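Local atomic coordinates of SLT domain-containing protein (Bdellovibrio bacteriovorus HD100, PDB entry 6TAB), a protein that acts as a lysozyme with altered substrate specificity, presumably cleaving peptidoglycan glycan strands, and facilitates exit of this periplasmic predator from its prey cell. Residues W90-V94 with P193-S198; W207-D211 with K223-R227; Y131-V135 with S247-C253; M139-S144 with G168-I172; S73-I77 with Q127-Y131. The contacts are given in a common frame with arbitrary orientation. Residues are numbered along the deposited sequence.

Contact 1: residues W90-V94 with P193-S198; sequences WSTHV and PLQNLS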
# COMPACT_ATOMS: atom_id res chain seq x y z
N TRP A 90 -14.29 2.10 -3.66
CA TRP A 90 -12.88 1.66 -3.50
C TRP A 90 -12.71 0.96 -2.14
O TRP A 90 -12.06 -0.10 -2.04
CB TRP A 90 -11.90 2.83 -3.67
CG TRP A 90 -11.82 3.47 -5.03
CD1 TRP A 90 -12.59 3.19 -6.14
CD2 TRP A 90 -10.92 4.52 -5.43
NE1 TRP A 90 -12.21 3.99 -7.19
CE2 TRP A 90 -11.21 4.83 -6.77
CE3 TRP A 90 -9.91 5.23 -4.77
CZ2 TRP A 90 -10.51 5.82 -7.46
CZ3 TRP A 90 -9.23 6.22 -5.45
CH2 TRP A 90 -9.53 6.52 -6.78
N SER A 91 -13.23 1.58 -1.06
CA SER A 91 -13.16 0.99 0.30
C SER A 91 -13.79 -0.41 0.33
O SER A 91 -13.21 -1.38 0.84
CB SER A 91 -13.79 1.90 1.34
OG SER A 91 -13.05 3.11 1.43
N THR A 92 -15.02 -0.52 -0.18
CA THR A 92 -15.77 -1.80 -0.21
C THR A 92 -14.93 -2.89 -0.92
O THR A 92 -14.81 -4.04 -0.44
CB THR A 92 -17.15 -1.60 -0.83
OG1 THR A 92 -17.86 -0.64 -0.04
CG2 THR A 92 -17.95 -2.89 -0.90
N HIS A 93 -14.34 -2.53 -2.07
CA HIS A 93 -13.46 -3.46 -2.82
C HIS A 93 -12.26 -3.90 -1.98
O HIS A 93 -11.92 -5.10 -1.92
CB HIS A 93 -13.02 -2.81 -4.15
CG HIS A 93 -12.00 -3.64 -4.87
ND1 HIS A 93 -12.36 -4.76 -5.57
CD2 HIS A 93 -10.65 -3.52 -4.97
CE1 HIS A 93 -11.23 -5.34 -6.04
NE2 HIS A 93 -10.17 -4.61 -5.65
N VAL A 94 -11.59 -2.94 -1.34
CA VAL A 94 -10.40 -3.24 -0.55
C VAL A 94 -10.78 -4.17 0.62
O VAL A 94 -10.04 -5.15 0.92
CB VAL A 94 -9.66 -1.96 -0.08
CG1 VAL A 94 -8.70 -2.24 1.06
CG2 VAL A 94 -8.98 -1.28 -1.25
N PRO A 193 -8.63 1.44 -11.07
CA PRO A 193 -8.26 1.62 -9.67
C PRO A 193 -8.44 0.34 -8.83
O PRO A 193 -7.66 0.10 -7.88
CB PRO A 193 -9.15 2.79 -9.20
CG PRO A 193 -10.33 2.75 -10.12
CD PRO A 193 -9.76 2.32 -11.45
N LEU A 194 -9.45 -0.47 -9.15
CA LEU A 194 -9.70 -1.68 -8.35
C LEU A 194 -8.59 -2.72 -8.58
O LEU A 194 -8.09 -3.34 -7.61
CB LEU A 194 -11.09 -2.25 -8.69
CG LEU A 194 -12.28 -1.29 -8.54
CD1 LEU A 194 -13.55 -2.09 -8.72
CD2 LEU A 194 -12.29 -0.55 -7.20
N GLN A 195 -8.15 -2.90 -9.83
CA GLN A 195 -7.02 -3.84 -10.11
C GLN A 195 -5.72 -3.33 -9.49
O GLN A 195 -4.91 -4.12 -8.98
CB GLN A 195 -6.85 -4.05 -11.62
CG GLN A 195 -8.01 -4.77 -12.31
CD GLN A 195 -7.70 -5.10 -13.75
OE1 GLN A 195 -6.77 -5.87 -14.05
NE2 GLN A 195 -8.45 -4.51 -14.68
N ASN A 196 -5.50 -2.02 -9.54
CA ASN A 196 -4.29 -1.40 -8.96
C ASN A 196 -4.24 -1.65 -7.45
O ASN A 196 -3.18 -2.06 -6.90
CB ASN A 196 -4.22 0.07 -9.38
CG ASN A 196 -2.88 0.74 -9.18
OD1 ASN A 196 -2.55 1.11 -8.05
ND2 ASN A 196 -2.12 0.90 -10.26
N LEU A 197 -5.36 -1.37 -6.75
CA LEU A 197 -5.41 -1.56 -5.28
C LEU A 197 -5.23 -3.05 -4.92
O LEU A 197 -4.52 -3.38 -3.93
CB LEU A 197 -6.69 -0.97 -4.70
CG LEU A 197 -6.78 0.55 -4.75
CD1 LEU A 197 -8.21 1.01 -4.43
CD2 LEU A 197 -5.77 1.23 -3.82
N SER A 198 -5.84 -3.96 -5.67
CA SER A 198 -5.67 -5.42 -5.42
C SER A 198 -4.19 -5.83 -5.57
O SER A 198 -3.67 -6.64 -4.75
CB SER A 198 -6.55 -6.28 -6.30
OG SER A 198 -7.91 -6.23 -5.87
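Here two helices of the lysozyme-like fold pack side by side: residues 90-94, from helix 87-101, cross the first turns of helix 193-211 at -40°, with the local axes 10.2 Å apart. Trp90 sits sideways on its helix, but its m rotamer with chi2 near 4° swings the indole across the gap, so that CZ2 reaches Pro193 CB at 3.7 Å and CD1 reaches Leu194 CD2 at 3.9 Å. Leu197, in the common m,t conformation, points its CA-CB bond toward the first helix; its CD1 lies 4.0 Å from Val94 CG2 and 4.2 Å from Trp90 CB. Leu169, from a nearby loop, packs against both Trp90 and Pro193. His93 takes the t rotamer and extends toward helix 193-211, with Leu194 CB 3.9 Å from its ring centroid and only 7° off the normal, a CH-pi contact. With the ring face resting on Leu194, its edge is turned to Ser198, where His93 NE2 and Ser198 OG share a 2.8 Å hydrogen bond.

Contact 2: residues W207-D211 with K223-R227; sequences WVSRD and KGGAR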
# COMPACT_ATOMS: atom_id res chain seq x y z
N TRP A 207 5.63 -9.22 1.22
CA TRP A 207 6.81 -8.71 1.96
C TRP A 207 6.57 -8.48 3.47
O TRP A 207 7.49 -8.72 4.27
CB TRP A 207 7.40 -7.47 1.31
CG TRP A 207 7.90 -7.68 -0.09
CD1 TRP A 207 7.48 -7.00 -1.20
CD2 TRP A 207 8.92 -8.57 -0.51
NE1 TRP A 207 8.18 -7.41 -2.28
CE2 TRP A 207 9.05 -8.40 -1.92
CE3 TRP A 207 9.74 -9.51 0.13
CZ2 TRP A 207 10.00 -9.07 -2.68
CZ3 TRP A 207 10.65 -10.20 -0.64
CH2 TRP A 207 10.77 -10.00 -2.02
N VAL A 208 5.42 -7.92 3.87
CA VAL A 208 5.16 -7.73 5.30
C VAL A 208 5.19 -9.09 6.01
O VAL A 208 5.74 -9.22 7.12
CB VAL A 208 3.89 -6.90 5.56
CG1 VAL A 208 3.62 -6.73 7.07
CG2 VAL A 208 3.97 -5.52 4.90
N SER A 209 4.65 -10.20 5.40
CA SER A 209 4.60 -11.57 5.99
C SER A 209 5.97 -12.28 5.98
O SER A 209 6.30 -13.03 6.93
CB SER A 209 3.54 -12.42 5.31
OG SER A 209 3.52 -13.74 5.84
N ARG A 210 6.72 -11.98 4.91
CA ARG A 210 8.08 -12.62 4.82
C ARG A 210 9.03 -11.95 5.83
O ARG A 210 9.88 -12.62 6.48
CB ARG A 210 8.67 -12.53 3.40
CG ARG A 210 10.10 -13.04 3.19
CD ARG A 210 10.63 -12.82 1.77
NE ARG A 210 11.94 -13.45 1.52
CZ ARG A 210 12.13 -14.62 0.92
NH1 ARG A 210 11.10 -15.32 0.46
NH2 ARG A 210 13.35 -15.10 0.78
N ASP A 211 8.94 -10.61 5.95
CA ASP A 211 9.94 -9.83 6.70
C ASP A 211 9.50 -9.61 8.18
O ASP A 211 10.34 -9.20 9.02
CB ASP A 211 10.22 -8.50 5.99
CG ASP A 211 10.93 -8.61 4.64
OD1 ASP A 211 11.62 -9.68 4.41
OD2 ASP A 211 10.82 -7.64 3.84
N LYS A 223 12.88 -3.39 4.01
CA LYS A 223 12.00 -4.47 4.43
C LYS A 223 10.52 -4.09 4.26
O LYS A 223 10.14 -2.89 4.17
CB LYS A 223 12.27 -4.83 5.89
CG LYS A 223 13.68 -5.34 6.17
CD LYS A 223 14.07 -6.65 5.48
CE LYS A 223 15.48 -7.09 5.80
NZ LYS A 223 15.87 -8.29 5.03
N GLY A 224 9.64 -5.12 4.24
CA GLY A 224 8.19 -4.89 4.16
C GLY A 224 7.81 -4.09 2.93
O GLY A 224 8.33 -4.29 1.81
N GLY A 225 6.83 -3.18 3.08
CA GLY A 225 6.38 -2.35 1.93
C GLY A 225 7.48 -1.46 1.38
O GLY A 225 7.39 -1.03 0.20
N ALA A 226 8.51 -1.15 2.20
CA ALA A 226 9.65 -0.33 1.70
C ALA A 226 10.47 -1.09 0.64
O ALA A 226 11.26 -0.49 -0.06
CB ALA A 226 10.52 0.13 2.85
N ARG A 227 10.29 -2.43 0.52
CA ARG A 227 10.93 -3.16 -0.62
C ARG A 227 10.47 -2.58 -1.98
O ARG A 227 11.26 -2.53 -2.94
CB ARG A 227 10.58 -4.66 -0.57
CG ARG A 227 11.18 -5.44 0.60
CD ARG A 227 11.81 -6.71 0.18
NE ARG A 227 12.26 -7.52 1.29
CZ ARG A 227 13.12 -8.53 1.11
NH1 ARG A 227 13.80 -8.65 -0.04
NH2 ARG A 227 13.32 -9.38 2.11
O HOH W 1 13.86 -10.35 5.94
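Charge dominates this contact between the last turn of helix 193-211 and the loop residues 223-227. Asp211, in the m rotamer, receives a two-pronged salt bridge from Arg227: NH2 of Arg227 donates to OD1 of Asp211 at 2.9 Å, and NE of Arg227 to OD2 of Asp211, also at 2.9 Å. The same carboxylate holds the backbone, because Gly224 N donates to Asp211 OD2 at 2.8 Å. Gly224 has phi 58°, a value that favours glycine, and its CA lies just 4.3 Å from the CA of Val208.

Lys223 is linked through solvent: water 1 donates to Asp211 OD1 at 2.8 Å and accepts from Lys223 NZ at 3.0 Å. A further polar link leaves the contact, from the indole NE1 of Trp207 to Tyr180 OH.

The aromatic contact lies beside the salt bridge. Arg227 runs across a face of Trp207, with Arg227 CD 3.5 Å from the centroid of the six-membered ring, a CH-pi contact. Close van der Waals packing against the glycine backbone completes the set: Trp207 CB comes within 3.4 Å of Gly224 O, and Val208 CG2 meets Gly225 N at 4.1 Å.

In the fold, the contact closes the base of the small antiparallel hairpin 217-218/221-222. Backbone hydrogen bonds pair Lys223 with Gly216 and Gly225 with Ile214 beside the hairpin, and the loop then leads on toward helix 238-248.

Contact 3: residues Y131-V135 with S247-C253; sequences YWAFV and SQNLSIC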
# COMPACT_ATOMS: atom_id res chain seq x y z
N TYR A 131 -7.43 -0.46 9.39
CA TYR A 131 -6.07 0.09 9.46
C TYR A 131 -5.40 0.04 8.07
O TYR A 131 -4.86 1.04 7.56
CB TYR A 131 -5.23 -0.70 10.52
CG TYR A 131 -3.79 -0.24 10.54
CD1 TYR A 131 -3.41 0.92 11.21
CD2 TYR A 131 -2.79 -0.93 9.87
CE1 TYR A 131 -2.12 1.42 11.17
CE2 TYR A 131 -1.48 -0.48 9.85
CZ TYR A 131 -1.13 0.70 10.49
OH TYR A 131 0.16 1.18 10.42
N TRP A 132 -5.39 -1.16 7.47
CA TRP A 132 -4.67 -1.35 6.18
C TRP A 132 -5.32 -0.54 5.05
O TRP A 132 -4.60 -0.03 4.17
CB TRP A 132 -4.46 -2.84 5.85
CG TRP A 132 -3.29 -3.38 6.63
CD1 TRP A 132 -3.33 -4.14 7.77
CD2 TRP A 132 -1.90 -3.03 6.45
NE1 TRP A 132 -2.06 -4.35 8.27
CE2 TRP A 132 -1.15 -3.68 7.46
CE3 TRP A 132 -1.23 -2.28 5.49
CZ2 TRP A 132 0.22 -3.48 7.58
CZ3 TRP A 132 0.14 -2.15 5.57
CH2 TRP A 132 0.86 -2.74 6.61
N ALA A 133 -6.66 -0.45 5.03
CA ALA A 133 -7.31 0.44 4.00
C ALA A 133 -6.86 1.92 4.18
O ALA A 133 -6.57 2.60 3.19
CB ALA A 133 -8.80 0.29 4.01
N PHE A 134 -6.76 2.39 5.43
CA PHE A 134 -6.29 3.74 5.69
C PHE A 134 -4.83 3.92 5.22
O PHE A 134 -4.45 4.90 4.52
CB PHE A 134 -6.43 4.13 7.17
CG PHE A 134 -6.02 5.56 7.44
CD1 PHE A 134 -4.69 5.89 7.67
CD2 PHE A 134 -6.94 6.61 7.36
CE1 PHE A 134 -4.28 7.21 7.84
CE2 PHE A 134 -6.53 7.93 7.52
CZ PHE A 134 -5.21 8.24 7.75
N VAL A 135 -3.93 2.99 5.61
CA VAL A 135 -2.51 3.11 5.21
C VAL A 135 -2.37 3.10 3.67
O VAL A 135 -1.65 3.93 3.09
CB VAL A 135 -1.62 2.04 5.88
CG1 VAL A 135 -0.21 2.03 5.29
CG2 VAL A 135 -1.57 2.26 7.39
N SER A 247 -0.68 7.39 10.66
CA SER A 247 -0.87 6.01 11.16
C SER A 247 -0.88 5.97 12.70
O SER A 247 -1.81 5.45 13.34
CB SER A 247 0.23 5.12 10.59
OG SER A 247 0.19 3.81 11.14
N GLN A 248 0.18 6.54 13.32
CA GLN A 248 0.38 6.37 14.77
C GLN A 248 -0.65 7.18 15.58
O GLN A 248 -0.87 6.85 16.78
CB GLN A 248 1.84 6.62 15.15
CG GLN A 248 2.19 8.09 15.15
CD GLN A 248 3.68 8.43 15.14
OE1 GLN A 248 4.59 7.60 15.15
NE2 GLN A 248 3.93 9.69 15.07
N ASN A 249 -1.32 8.15 14.95
CA ASN A 249 -2.35 8.98 15.63
C ASN A 249 -3.79 8.51 15.35
O ASN A 249 -4.74 9.15 15.86
CB ASN A 249 -2.12 10.46 15.29
CG ASN A 249 -0.87 11.00 15.98
OD1 ASN A 249 -0.01 11.59 15.36
ND2 ASN A 249 -0.81 10.87 17.30
N LEU A 250 -3.99 7.41 14.62
CA LEU A 250 -5.30 6.83 14.51
C LEU A 250 -5.78 6.44 15.92
O LEU A 250 -5.00 5.89 16.73
CB LEU A 250 -5.27 5.61 13.58
CG LEU A 250 -4.94 5.84 12.06
CD1 LEU A 250 -4.83 4.50 11.41
CD2 LEU A 250 -6.02 6.73 11.44
N SER A 251 -7.08 6.64 16.22
CA SER A 251 -7.63 6.37 17.56
C SER A 251 -7.40 4.91 17.96
O SER A 251 -7.11 4.61 19.13
CB SER A 251 -9.09 6.83 17.69
OG SER A 251 -9.93 6.10 16.77
N ILE A 252 -7.53 4.01 17.00
CA ILE A 252 -7.35 2.56 17.27
C ILE A 252 -5.90 2.19 17.61
O ILE A 252 -5.65 1.09 18.17
CB ILE A 252 -7.92 1.69 16.13
CG1 ILE A 252 -7.16 1.90 14.81
CG2 ILE A 252 -9.44 1.91 16.02
CD1 ILE A 252 -7.57 0.99 13.68
N CYS A 253 -4.93 3.01 17.20
CA CYS A 253 -3.50 2.73 17.34
C CYS A 253 -2.91 3.34 18.63
O CYS A 253 -1.89 2.84 19.15
CB CYS A 253 -2.71 3.28 16.15
SG CYS A 253 -2.92 2.29 14.65
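Leu250 is the main bump. It projects from the C-terminal tail, just past helix 238-248, into the hollow between Tyr131 and Phe134 on helix 125-144 of the lysozyme-like fold. Its CD2 sits almost exactly over the Phe134 ring, 3.9 Å from the centroid and 3° off the normal, while Leu250 CD1 reaches Tyr131 CD1 at 3.9 Å and Phe134 CD1 at 4.0 Å. Tyr131 is itself a wedge: its CB points sideways, yet the t rotamer carries the ring in among Ser247, Leu250 and Cys253. At the base of that ring Ile252 CD1 fills in at 4.3 Å from Tyr131 CB, and Cys253 SG abuts Tyr131 CE1 at 3.7 Å in an oblique sulfur-aromatic contact. The tail bends to follow this surface, Cys253 N returning to Leu250 O at 2.9 Å.

At the tip of the wedge, Tyr131 OH donates to Ser247 OG at 2.7 Å, and Ser247 OG is in turn bonded to Phe116 O. Cys253 is joined by a disulfide to Cys117. The chemistry implies that the disulfide and the apolar fit tie the tail, and the buried Tyr131-Ser247-Phe116 hydrogen bonds tie the end of helix 238-248, to the same region.

Contact 4: residues M139-S144 with G168-I172; sequences MVRFES and GLLQI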
# COMPACT_ATOMS: atom_id res chain seq x y z
N MET A 139 -0.67 6.00 1.20
CA MET A 139 0.32 5.74 0.13
C MET A 139 -0.18 6.32 -1.22
O MET A 139 0.61 6.94 -1.97
CB MET A 139 0.59 4.23 0.03
CG MET A 139 1.23 3.65 1.30
SD MET A 139 1.07 1.82 1.41
CE MET A 139 1.96 1.35 -0.08
N VAL A 140 -1.46 6.12 -1.53
CA VAL A 140 -2.07 6.70 -2.76
C VAL A 140 -1.92 8.23 -2.76
O VAL A 140 -1.60 8.82 -3.81
CB VAL A 140 -3.53 6.24 -2.91
CG1 VAL A 140 -4.25 7.03 -4.01
CG2 VAL A 140 -3.64 4.72 -3.14
N ARG A 141 -2.17 8.87 -1.61
CA ARG A 141 -2.07 10.35 -1.52
C ARG A 141 -0.71 10.81 -2.07
O ARG A 141 -0.66 11.77 -2.86
CB ARG A 141 -2.23 10.84 -0.07
CG ARG A 141 -1.80 12.28 0.22
CD ARG A 141 -2.50 13.38 -0.54
NE ARG A 141 -1.87 14.68 -0.22
CZ ARG A 141 -0.84 15.22 -0.87
NH1 ARG A 141 -0.26 14.57 -1.87
NH2 ARG A 141 -0.42 16.43 -0.51
N PHE A 142 0.37 10.14 -1.66
CA PHE A 142 1.74 10.61 -2.03
C PHE A 142 2.26 10.03 -3.35
O PHE A 142 3.15 10.65 -3.95
CB PHE A 142 2.73 10.43 -0.86
CG PHE A 142 2.44 11.36 0.29
CD1 PHE A 142 2.64 12.74 0.15
CD2 PHE A 142 1.81 10.91 1.44
CE1 PHE A 142 2.31 13.60 1.19
CE2 PHE A 142 1.49 11.77 2.47
CZ PHE A 142 1.72 13.12 2.33
N GLU A 143 1.76 8.85 -3.78
CA GLU A 143 2.20 8.30 -5.08
C GLU A 143 1.51 9.02 -6.26
O GLU A 143 2.17 9.27 -7.28
CB GLU A 143 1.97 6.78 -5.14
CG GLU A 143 2.90 5.97 -4.26
CD GLU A 143 4.34 5.98 -4.70
OE1 GLU A 143 4.64 6.46 -5.84
OE2 GLU A 143 5.20 5.42 -3.95
N SER A 144 0.19 9.22 -6.17
CA SER A 144 -0.62 9.77 -7.31
C SER A 144 -1.59 10.92 -6.96
O SER A 144 -2.31 11.36 -7.85
CB SER A 144 -1.44 8.64 -7.91
OG SER A 144 -2.41 8.17 -6.99
N GLY A 168 -0.96 4.47 -12.37
CA GLY A 168 -2.15 4.36 -11.51
C GLY A 168 -1.94 4.78 -10.06
O GLY A 168 -0.95 5.43 -9.69
N LEU A 169 -2.91 4.39 -9.23
CA LEU A 169 -3.05 4.93 -7.86
C LEU A 169 -1.76 4.73 -7.03
O LEU A 169 -1.36 5.64 -6.26
CB LEU A 169 -4.26 4.30 -7.15
CG LEU A 169 -5.64 4.69 -7.67
CD1 LEU A 169 -6.70 3.98 -6.85
CD2 LEU A 169 -5.84 6.21 -7.68
N LEU A 170 -1.17 3.52 -7.09
CA LEU A 170 0.03 3.15 -6.28
C LEU A 170 1.33 3.13 -7.12
O LEU A 170 2.37 2.70 -6.64
CB LEU A 170 -0.23 1.78 -5.61
CG LEU A 170 -1.27 1.79 -4.48
CD1 LEU A 170 -1.67 0.37 -4.12
CD2 LEU A 170 -0.76 2.54 -3.27
N GLN A 171 1.27 3.62 -8.37
CA GLN A 171 2.47 3.76 -9.21
C GLN A 171 3.20 2.40 -9.32
O GLN A 171 4.40 2.26 -9.05
CB GLN A 171 3.34 4.94 -8.74
CG GLN A 171 2.65 6.30 -9.02
CD GLN A 171 2.62 6.62 -10.51
OE1 GLN A 171 3.63 7.04 -11.08
NE2 GLN A 171 1.48 6.41 -11.15
N ILE A 172 2.44 1.40 -9.78
CA ILE A 172 2.91 0.03 -10.04
C ILE A 172 3.24 -0.06 -11.53
O ILE A 172 2.64 0.63 -12.36
CB ILE A 172 1.85 -1.00 -9.59
CG1 ILE A 172 1.64 -0.91 -8.06
CG2 ILE A 172 2.18 -2.43 -10.05
CD1 ILE A 172 0.41 -1.63 -7.53
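Val140 lays its CG2 against Leu170 CD2 at 3.6 Å and Leu169 CB at 4.1 Å, joining helix 125-144 to a type I turn from Gly168 to Gln171 in the SLT lysozyme-like domain. The sequences resemble SLT signatures: a Glu-Ser pair, Glu143-Ser144, and a Gly-Leu-Leu-Gln turn like the GLMQ motif of relatives. By analogy with them, Glu143 is probably the catalytic acid, and the contact would lie at the active site. Leu170 points its CA-CB bond away, but its m,t conformer brings CD2 back to the helix, 3.9 Å from Met139 CB. Beside it, Glu143 OE1 is 3.5 Å from Gln171 CB, with Trp229 and Val231 also touching the glutamate. Gln171 adopts a left-handed backbone conformation and belongs, with Ile172, to a G1 beta bulge opposite Arg167; its NE2 folds back to donate to Gly168 O at 3.0 Å and also bonds Met150 O. From the other partner of the signature pair, Ser144, in the p rotamer, OG donates to Leu169 O at 2.8 Å.

Contact 5: residues S73-I77 with Q127-Y131; sequences SREVI and QRKQY. Unlike the reference sequence in segment 73-77: Ser73 (reference Leu). With SO4 (sulfate ion), chain C.
A single carboxamide oxygen serves two consecutive backbone amides: Gln130 OE1 accepts from Glu75 N at 2.9 Å and from Val76 N at 3.1 Å. Residues 127-131 are regular helix; 73-77 form no regular structure, extended at Arg74, Val76 and Ile77 but turned at Glu75 (phi/psi -85/-33). Val76 sits opposite Gln130, CA atoms 5.9 Å apart. Gln130 (chi3 48°) and Gln127 (chi3 -43°) are m,t. Glu75, also m,t, places OE1 2.9 Å from its donor Gln127 NE2. Water 2 links Glu75 OE1 (2.9 Å) to Gln130 NE2 (3.0 Å), and water 3 donates to Val76 O (2.8 Å) and Gln130 O (2.9 Å). Arg74 bends away, binding a probably crystallisation-derived sulfate: N and NE of Arg74 donate to sulfate O3 at 3.2 and 3.0 Å, and Arg74 NH2 to O2 at 3.0 Å; its NH1 makes a salt bridge with Glu81. This is an irregular arm, the start of the modelled chain, tied to a helix by side-chain-to-backbone hydrogen bonds, here helix 125-144 of the lysozyme-like fold.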
# COMPACT_ATOMS: atom_id res chain seq x y z
N SER A 73 -20.62 0.68 12.54
CA SER A 73 -19.98 1.84 11.90
C SER A 73 -18.47 1.77 12.16
O SER A 73 -17.99 1.29 13.20
CB SER A 73 -20.59 3.14 12.36
OG SER A 73 -19.93 3.62 13.52
N ARG A 74 -17.72 2.28 11.20
CA ARG A 74 -16.29 2.13 11.22
C ARG A 74 -15.65 3.12 12.20
O ARG A 74 -16.16 4.23 12.42
CB ARG A 74 -15.74 2.37 9.82
CG ARG A 74 -16.09 1.28 8.81
CD ARG A 74 -15.67 1.62 7.40
NE ARG A 74 -16.44 2.75 6.85
CZ ARG A 74 -16.15 3.41 5.74
NH1 ARG A 74 -15.04 3.11 5.05
NH2 ARG A 74 -16.94 4.42 5.34
N GLU A 75 -14.51 2.74 12.78
CA GLU A 75 -13.70 3.63 13.60
C GLU A 75 -12.73 4.49 12.76
O GLU A 75 -12.39 5.63 13.19
CB GLU A 75 -12.95 2.85 14.69
CG GLU A 75 -13.87 2.33 15.79
CD GLU A 75 -13.14 1.37 16.71
OE1 GLU A 75 -13.07 0.17 16.37
OE2 GLU A 75 -12.65 1.84 17.78
N VAL A 76 -12.25 3.96 11.64
CA VAL A 76 -11.25 4.65 10.76
C VAL A 76 -11.76 4.58 9.31
O VAL A 76 -12.14 3.50 8.83
CB VAL A 76 -9.86 4.00 10.91
CG1 VAL A 76 -8.88 4.54 9.87
CG2 VAL A 76 -9.33 4.19 12.34
N ILE A 77 -11.78 5.75 8.63
CA ILE A 77 -12.26 5.92 7.24
C ILE A 77 -11.11 6.31 6.31
O ILE A 77 -10.36 7.26 6.61
CB ILE A 77 -13.30 7.06 7.16
CG1 ILE A 77 -14.34 6.96 8.26
CG2 ILE A 77 -13.89 7.15 5.76
CD1 ILE A 77 -15.15 5.76 8.17
N GLN A 127 -10.83 -4.39 12.69
CA GLN A 127 -10.00 -3.21 12.91
C GLN A 127 -8.70 -3.23 12.08
O GLN A 127 -8.26 -2.17 11.58
CB GLN A 127 -9.72 -3.00 14.41
CG GLN A 127 -10.95 -2.62 15.28
CD GLN A 127 -10.63 -2.61 16.76
OE1 GLN A 127 -9.94 -3.52 17.27
NE2 GLN A 127 -11.08 -1.57 17.46
N ARG A 128 -8.07 -4.42 11.96
CA ARG A 128 -6.85 -4.52 11.10
C ARG A 128 -7.20 -4.20 9.64
O ARG A 128 -6.36 -3.60 8.92
CB ARG A 128 -6.17 -5.90 11.26
CG ARG A 128 -5.58 -6.17 12.65
CD ARG A 128 -4.67 -7.40 12.79
NE ARG A 128 -5.22 -8.67 12.38
CZ ARG A 128 -5.92 -9.52 13.14
NH1 ARG A 128 -6.37 -9.14 14.34
NH2 ARG A 128 -6.17 -10.74 12.68
N LYS A 129 -8.37 -4.65 9.15
CA LYS A 129 -8.78 -4.31 7.76
C LYS A 129 -8.99 -2.78 7.62
O LYS A 129 -8.59 -2.18 6.60
CB LYS A 129 -10.01 -5.10 7.31
CG LYS A 129 -9.74 -6.60 7.16
CD LYS A 129 -10.61 -7.35 6.15
CE LYS A 129 -12.08 -7.28 6.40
NZ LYS A 129 -12.93 -8.05 5.45
N GLN A 130 -9.62 -2.14 8.62
CA GLN A 130 -9.77 -0.67 8.60
C GLN A 130 -8.39 0.02 8.57
O GLN A 130 -8.21 1.04 7.83
CB GLN A 130 -10.61 -0.19 9.79
CG GLN A 130 -12.10 -0.53 9.70
CD GLN A 130 -12.84 -0.18 10.96
OE1 GLN A 130 -12.71 0.92 11.50
NE2 GLN A 130 -13.67 -1.10 11.45
N TYR A 131 -7.43 -0.46 9.39
CA TYR A 131 -6.07 0.09 9.46
C TYR A 131 -5.40 0.04 8.07
O TYR A 131 -4.86 1.04 7.56
CB TYR A 131 -5.23 -0.70 10.52
CG TYR A 131 -3.79 -0.24 10.54
CD1 TYR A 131 -3.41 0.92 11.21
CD2 TYR A 131 -2.79 -0.93 9.87
CE1 TYR A 131 -2.12 1.42 11.17
CE2 TYR A 131 -1.48 -0.48 9.85
CZ TYR A 131 -1.13 0.70 10.49
OH TYR A 131 0.16 1.18 10.42
S SO4 C . -19.65 4.53 8.16
O1 SO4 C . -21.00 4.06 8.12
O2 SO4 C . -19.26 5.25 6.98
O3 SO4 C . -18.86 3.39 8.45
O4 SO4 C . -19.52 5.49 9.18
O HOH W 2 -14.82 -0.64 14.20
O HOH W 3 -10.73 2.06 6.90

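In the fold
From the start of the modelled chain, contact 5 opens and closes on helix 125-144, laying the leading arm against it. Before it closes, contact 1 opens on helix 87-101; it ends at the start of helix 193-211, so contacts 5 and 1 cross. Contact 3 begins at Tyr131, the residue on which contact 5 ends, and runs to the C-terminal tail, crossing contact 1. Contact 4 is nested inside contacts 1 and 3, and Leu169 and Leu170 join it to Pro193 and Asn196 of contact 1. Contact 2 closes a short loop within contact 3, about 20 Å (centre to centre) from contact 1 at the far end of helix 193-211. Helix 125-144 carries contacts 3, 4 and 5.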